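PDB 4PT7: replication initiator A family protein from Staphylococcus aureus CA-347, which probably initiates replication of staphylococcal multiresistance plasmids by assembling on the plasmid origin, through an N-terminal domain of the helix-turn-helix class. Local coordinates for residues Tyr66-Glu69 with Lys70-Glu73; Arg46-Leu49 with Ser50-Ser54. All coordinates share one frame; numbering follows the deposited sequence.

Contact 1. Residues Tyr66-Glu69 with Lys70-Glu73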
ATOM      1  N   TYR B  66      -0.690  19.950   2.865  1.00 51.38           N
ATOM      2  CA  TYR B  66      -0.890  18.743   3.656  1.00 48.07           C
ATOM      3  C   TYR B  66       0.433  18.102   4.083  1.00 46.76           C
ATOM      4  O   TYR B  66       1.407  18.079   3.321  1.00 44.27           O
ATOM      5  CB  TYR B  66      -1.718  17.732   2.858  1.00 43.51           C
ATOM      6  CG  TYR B  66      -3.184  18.089   2.686  1.00 41.90           C
ATOM      7  CD1 TYR B  66      -3.759  18.157   1.415  1.00 39.09           C
ATOM      8  CD2 TYR B  66      -4.010  18.285   3.788  1.00 41.34           C
ATOM      9  CE1 TYR B  66      -5.116  18.400   1.249  1.00 36.15           C
ATOM     10  CE2 TYR B  66      -5.380  18.531   3.630  1.00 43.51           C
ATOM     11  CZ  TYR B  66      -5.921  18.584   2.356  1.00 42.18           C
ATOM     12  OH  TYR B  66      -7.268  18.807   2.188  1.00 43.04           O
ATOM     13  N   SER B  67       0.467  17.591   5.307  1.00 47.84           N
ATOM     14  CA  SER B  67       1.671  16.929   5.803  1.00 50.02           C
ATOM     15  C   SER B  67       1.715  15.543   5.182  1.00 46.14           C
ATOM     16  O   SER B  67       0.717  15.075   4.623  1.00 44.84           O
ATOM     17  CB  SER B  67       1.640  16.805   7.333  1.00 48.42           C
ATOM     18  OG  SER B  67       0.523  16.051   7.771  1.00 50.29           O
ATOM     19  N   ASN B  68       2.871  14.897   5.269  1.00 48.16           N
ATOM     20  CA  ASN B  68       3.041  13.562   4.717  1.00 48.68           C
ATOM     21  C   ASN B  68       2.067  12.572   5.346  1.00 48.05           C
ATOM     22  O   ASN B  68       1.600  11.651   4.684  1.00 51.89           O
ATOM     23  CB  ASN B  68       4.479  13.098   4.933  1.00 53.08           C
ATOM     24  CG  ASN B  68       5.452  13.762   3.979  1.00 54.27           C
ATOM     25  OD1 ASN B  68       6.663  13.763   4.207  1.00 61.26           O
ATOM     26  ND2 ASN B  68       4.930  14.318   2.894  1.00 57.04           N
ATOM     27  N   GLU B  69       1.757  12.767   6.624  1.00 48.24           N
ATOM     28  CA  GLU B  69       0.827  11.887   7.323  1.00 51.35           C
ATOM     29  C   GLU B  69      -0.569  12.047   6.725  1.00 49.51           C
ATOM     30  O   GLU B  69      -1.304  11.073   6.567  1.00 49.89           O
ATOM     31  CB  GLU B  69       0.755  12.233   8.826  1.00 55.52           C
ATOM     32  CG  GLU B  69       1.984  11.871   9.670  1.00 62.89           C
ATOM     33  CD  GLU B  69       3.091  12.926   9.670  1.00 62.46           C
ATOM     34  OE1 GLU B  69       4.075  12.726  10.412  1.00 65.76           O
ATOM     35  OE2 GLU B  69       2.995  13.941   8.945  1.00 66.17           O
ATOM     36  N   LYS B  70      -0.936  13.291   6.423  1.00 48.25           N
ATOM     37  CA  LYS B  70      -2.250  13.598   5.860  1.00 48.85           C
ATOM     38  C   LYS B  70      -2.408  13.032   4.455  1.00 42.93           C
ATOM     39  O   LYS B  70      -3.396  12.379   4.154  1.00 43.76           O
ATOM     40  CB  LYS B  70      -2.481  15.113   5.826  1.00 49.81           C
ATOM     41  CG  LYS B  70      -3.740  15.562   6.550  1.00 50.66           C
ATOM     42  CD  LYS B  70      -4.974  14.810   6.089  1.00 51.15           C
ATOM     43  CE  LYS B  70      -6.205  15.300   6.831  1.00 55.16           C
ATOM     44  NZ  LYS B  70      -7.427  14.517   6.529  1.00 55.27           N
ATOM     45  N   LEU B  71      -1.422  13.287   3.602  1.00 41.90           N
ATOM     46  CA  LEU B  71      -1.443  12.784   2.232  1.00 43.55           C
ATOM     47  C   LEU B  71      -1.584  11.262   2.234  1.00 43.94           C
ATOM     48  O   LEU B  71      -2.393  10.711   1.485  1.00 45.20           O
ATOM     49  CB  LEU B  71      -0.164  13.207   1.492  1.00 35.39           C
ATOM     50  CG  LEU B  71      -0.050  14.699   1.155  1.00 44.90           C
ATOM     51  CD1 LEU B  71       1.366  15.041   0.691  1.00 42.58           C
ATOM     52  CD2 LEU B  71      -1.077  15.043   0.076  1.00 44.47           C
ATOM     53  N   MET B  72      -0.812  10.588   3.088  1.00 47.03           N
ATOM     54  CA  MET B  72      -0.874   9.128   3.183  1.00 48.99           C
ATOM     55  C   MET B  72      -2.301   8.682   3.496  1.00 47.18           C
ATOM     56  O   MET B  72      -2.794   7.695   2.959  1.00 46.82           O
ATOM     57  CB  MET B  72       0.093   8.617   4.261  1.00 48.88           C
ATOM     58  CG  MET B  72       1.536   8.492   3.773  1.00 49.45           C
ATOM     59  SD  MET B  72       2.713   8.060   5.093  1.00 48.28           S
ATOM     60  CE  MET B  72       1.853   6.690   5.881  1.00 57.47           C
ATOM     61  N   GLU B  73      -2.968   9.435   4.358  1.00 48.10           N
ATOM     62  CA  GLU B  73      -4.340   9.127   4.723  1.00 48.60           C
ATOM     63  C   GLU B  73      -5.273   9.403   3.537  1.00 48.86           C
ATOM     64  O   GLU B  73      -6.184   8.615   3.258  1.00 43.45           O
ATOM     65  CB  GLU B  73      -4.781   9.987   5.904  1.00 49.26           C
ATOM     66  CG  GLU B  73      -6.175   9.658   6.380  1.00 59.35           C
ATOM     67  CD  GLU B  73      -6.876  10.860   6.977  1.00 67.51           C
ATOM     68  OE1 GLU B  73      -7.365  11.711   6.197  1.00 68.14           O
ATOM     69  OE2 GLU B  73      -6.927  10.958   8.222  1.00 67.80           O
TER

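Contact 2. Residues Arg46-Leu49 with Ser50-Ser54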
ATOM      1  N   ARG B  46      -9.550  17.015  -4.346  1.00 37.19           N
ATOM      2  CA  ARG B  46      -9.212  17.758  -3.131  1.00 42.02           C
ATOM      3  C   ARG B  46      -9.117  19.267  -3.327  1.00 42.04           C
ATOM      4  O   ARG B  46      -9.213  20.016  -2.366  1.00 43.29           O
ATOM      5  CB  ARG B  46      -7.896  17.240  -2.534  1.00 46.51           C
ATOM      6  CG  ARG B  46      -8.063  16.080  -1.594  1.00 46.22           C
ATOM      7  CD  ARG B  46      -8.332  16.531  -0.177  1.00 45.26           C
ATOM      8  NE  ARG B  46      -8.919  15.441   0.590  1.00 48.76           N
ATOM      9  CZ  ARG B  46      -9.071  15.438   1.909  1.00 51.98           C
ATOM     10  NH1 ARG B  46      -8.674  16.479   2.637  1.00 49.82           N
ATOM     11  NH2 ARG B  46      -9.627  14.388   2.497  1.00 49.66           N
ATOM     12  N   LEU B  47      -8.922  19.706  -4.567  1.00 41.83           N
ATOM     13  CA  LEU B  47      -8.826  21.129  -4.882  1.00 43.16           C
ATOM     14  C   LEU B  47      -9.995  21.900  -4.286  1.00 45.79           C
ATOM     15  O   LEU B  47      -9.858  23.073  -3.935  1.00 45.33           O
ATOM     16  CB  LEU B  47      -8.799  21.332  -6.399  1.00 38.78           C
ATOM     17  CG  LEU B  47      -7.549  20.817  -7.117  1.00 40.81           C
ATOM     18  CD1 LEU B  47      -7.720  20.903  -8.635  1.00 35.78           C
ATOM     19  CD2 LEU B  47      -6.363  21.626  -6.657  1.00 36.38           C
ATOM     20  N   ASN B  48     -11.142  21.234  -4.179  1.00 47.00           N
ATOM     21  CA  ASN B  48     -12.340  21.847  -3.623  1.00 50.94           C
ATOM     22  C   ASN B  48     -12.087  22.240  -2.172  1.00 48.69           C
ATOM     23  O   ASN B  48     -12.508  23.306  -1.720  1.00 47.21           O
ATOM     24  CB  ASN B  48     -13.511  20.862  -3.683  1.00 57.24           C
ATOM     25  CG  ASN B  48     -14.747  21.388  -2.983  1.00 68.31           C
ATOM     26  OD1 ASN B  48     -15.441  20.643  -2.278  1.00 70.01           O
ATOM     27  ND2 ASN B  48     -15.036  22.677  -3.173  1.00 74.05           N
ATOM     28  N   LEU B  49     -11.411  21.358  -1.446  1.00 46.37           N
ATOM     29  CA  LEU B  49     -11.096  21.606  -0.052  1.00 48.29           C
ATOM     30  C   LEU B  49     -10.008  22.663   0.099  1.00 49.33           C
ATOM     31  O   LEU B  49     -10.040  23.446   1.045  1.00 47.81           O
ATOM     32  CB  LEU B  49     -10.676  20.305   0.637  1.00 52.06           C
ATOM     33  CG  LEU B  49     -11.773  19.238   0.707  1.00 52.30           C
ATOM     34  CD1 LEU B  49     -11.262  18.013   1.449  1.00 48.91           C
ATOM     35  CD2 LEU B  49     -13.001  19.814   1.404  1.00 57.04           C
ATOM     36  N   SER B  50      -9.048  22.700  -0.825  1.00 45.66           N
ATOM     37  CA  SER B  50      -8.001  23.714  -0.730  1.00 45.88           C
ATOM     38  C   SER B  50      -8.627  25.096  -0.758  1.00 46.23           C
ATOM     39  O   SER B  50      -8.219  25.983  -0.014  1.00 47.74           O
ATOM     40  CB  SER B  50      -7.000  23.603  -1.873  1.00 42.04           C
ATOM     41  OG  SER B  50      -6.197  22.443  -1.754  1.00 45.03           O
ATOM     42  N   ILE B  51      -9.624  25.276  -1.618  1.00 46.96           N
ATOM     43  CA  ILE B  51     -10.292  26.561  -1.720  1.00 48.55           C
ATOM     44  C   ILE B  51     -10.917  26.931  -0.376  1.00 49.40           C
ATOM     45  O   ILE B  51     -10.738  28.042   0.116  1.00 48.03           O
ATOM     46  CB  ILE B  51     -11.376  26.531  -2.815  1.00 49.79           C
ATOM     47  CG1 ILE B  51     -10.705  26.422  -4.184  1.00 50.11           C
ATOM     48  CG2 ILE B  51     -12.249  27.785  -2.736  1.00 42.57           C
ATOM     49  CD1 ILE B  51     -11.663  26.155  -5.312  1.00 53.13           C
ATOM     50  N   LYS B  52     -11.642  25.991   0.219  1.00 51.90           N
ATOM     51  CA  LYS B  52     -12.275  26.236   1.507  1.00 55.44           C
ATOM     52  C   LYS B  52     -11.248  26.543   2.596  1.00 54.62           C
ATOM     53  O   LYS B  52     -11.537  27.280   3.534  1.00 54.16           O
ATOM     54  CB  LYS B  52     -13.124  25.031   1.911  1.00 56.18           C
ATOM     55  CG  LYS B  52     -14.360  24.846   1.053  1.00 59.94           C
ATOM     56  CD  LYS B  52     -15.136  23.606   1.459  1.00 62.02           C
ATOM     57  CE  LYS B  52     -16.389  23.443   0.616  1.00 66.06           C
ATOM     58  NZ  LYS B  52     -17.104  22.173   0.938  1.00 71.42           N
ATOM     59  N   ASN B  53     -10.048  25.984   2.461  1.00 53.25           N
ATOM     60  CA  ASN B  53      -8.991  26.221   3.439  1.00 52.94           C
ATOM     61  C   ASN B  53      -8.227  27.490   3.091  1.00 50.68           C
ATOM     62  O   ASN B  53      -7.200  27.790   3.699  1.00 52.75           O
ATOM     63  CB  ASN B  53      -8.004  25.049   3.481  1.00 53.26           C
ATOM     64  CG  ASN B  53      -8.652  23.762   3.922  1.00 50.50           C
ATOM     65  OD1 ASN B  53      -9.596  23.769   4.710  1.00 55.22           O
ATOM     66  ND2 ASN B  53      -8.134  22.640   3.433  1.00 55.48           N
ATOM     67  N   SER B  54      -8.730  28.225   2.104  1.00 50.65           N
ATOM     68  CA  SER B  54      -8.103  29.463   1.652  1.00 51.70           C
ATOM     69  C   SER B  54      -6.682  29.234   1.146  1.00 51.06           C
ATOM     70  O   SER B  54      -5.862  30.152   1.148  1.00 52.07           O
ATOM     71  CB  SER B  54      -8.084  30.496   2.786  1.00 55.08           C
ATOM     72  OG  SER B  54      -9.382  30.684   3.323  1.00 62.63           O
TER

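Contact 1. Residues Tyr66-Glu69 with Lys70-Glu73
Ser67 and Leu71 make the first i to i+4 bond of helix 68-74, whose N-cap is Ser67: Leu71 N gives to Ser67 O at 3.0 Å, with an N-H...O angle of 173°. Met72 N to Asn68 O and Glu73 N to Glu69 O carry the ladder on. The capping bond itself is weak, Lys70 N reaching Ser67 OG at 3.4 Å; a chi1 of 60° sets OG between its own backbone N and carbonyl carbon, which puts OG within weak bonding distance of Lys70 N.

Just before the cap, Tyr66 lies against the helix with its CB 3.9 Å from Leu71 CG, while Lys70 CG comes obliquely to the ring at CD2. Trp55 meets the same ring edge-to-face. Leu71 goes on to pack against Leu82 of helix 79-91, the next helix of this helix-turn-helix class domain. The Lys70 chain bends at chi2 and then runs straight to its amine, which forms a salt bridge with Asp129 of the third subunit. A second salt bridge stays within the helix: Lys70 NZ meets Glu73 OE1 at 2.8 Å, on the syn side and 28° out of the carboxylate plane.

Contact 2. Residues Arg46-Leu49 with Ser50-Ser54
The Asn53 amide turns back over the last turn onto Leu49, its CG 3.2 Å from Leu49 O, although ND2 is badly angled for a bond to that oxygen. Asn53 OD1 accepts from Glu131 N of the third subunit. The other flat group, the Arg46 guanidinium, carries Leu49 on one face, with CD1 3.1 Å above the plane and offset toward the rim. At its edge, NH1 makes a hydrogen bond to the Tyr66 hydroxyl; NH1 also forms a salt bridge to Asp129 of the third subunit.

Arg46 lies within the last two turns of helix 34-52 and Asn53 just after it. Ser50 N gives to Arg46 O at 3.1 Å; Ile51 N to Leu47 O follows, then a weak Lys52 N to Asn48 O bond of 3.4 Å. Asn53 N closes the series on Leu49 O at 2.9 Å. A Schellman motif ends the helix, with Ser54 in positive phi as its C-prime residue, Ser54 N bonded to Ile51 O and Trp55 N to Ser50 O.

On the outer side, Lys52, extended beyond CG, passes obliquely across Asn48. Its NZ stays 3.9 Å from Asn48 OD1, and CG rests on Asn48 O. Ser50 faces inward, where its buried OG is satisfied by the carbonyl of Tyr63.

The chemistry is consistent with a helix end that takes part in a subunit interface: Arg46 is shared between a tyrosine of its own chain and the Asp129 carboxylate of the third subunit, a negative charge expected to favour the charged guanidinium, and Asn53 adds a hydrogen bond to the backbone of that subunit.

Overall arrangement
Contact 2 closes helix 34-52 and contact 1 opens helix 68-74, the next helix in the chain, so the two are a C-terminal stop and an N-terminal start, both in the RepA N-terminal region. Their centres are about 15 Å apart, yet they touch through one side chain: Tyr66 OH lies 2.8 Å from Arg46 NH1, a probable hydrogen bond, and 4.0 Å from Leu49 CB. Asp129 of the third subunit ties them a second time, since its OD2 takes salt bridges from Lys70 of contact 1 and Arg46 of contact 2. Both helix ends therefore share one partner across the tetramer, while the Asn68, Glu69 and Met72 side of contact 1 packs on the second subunit.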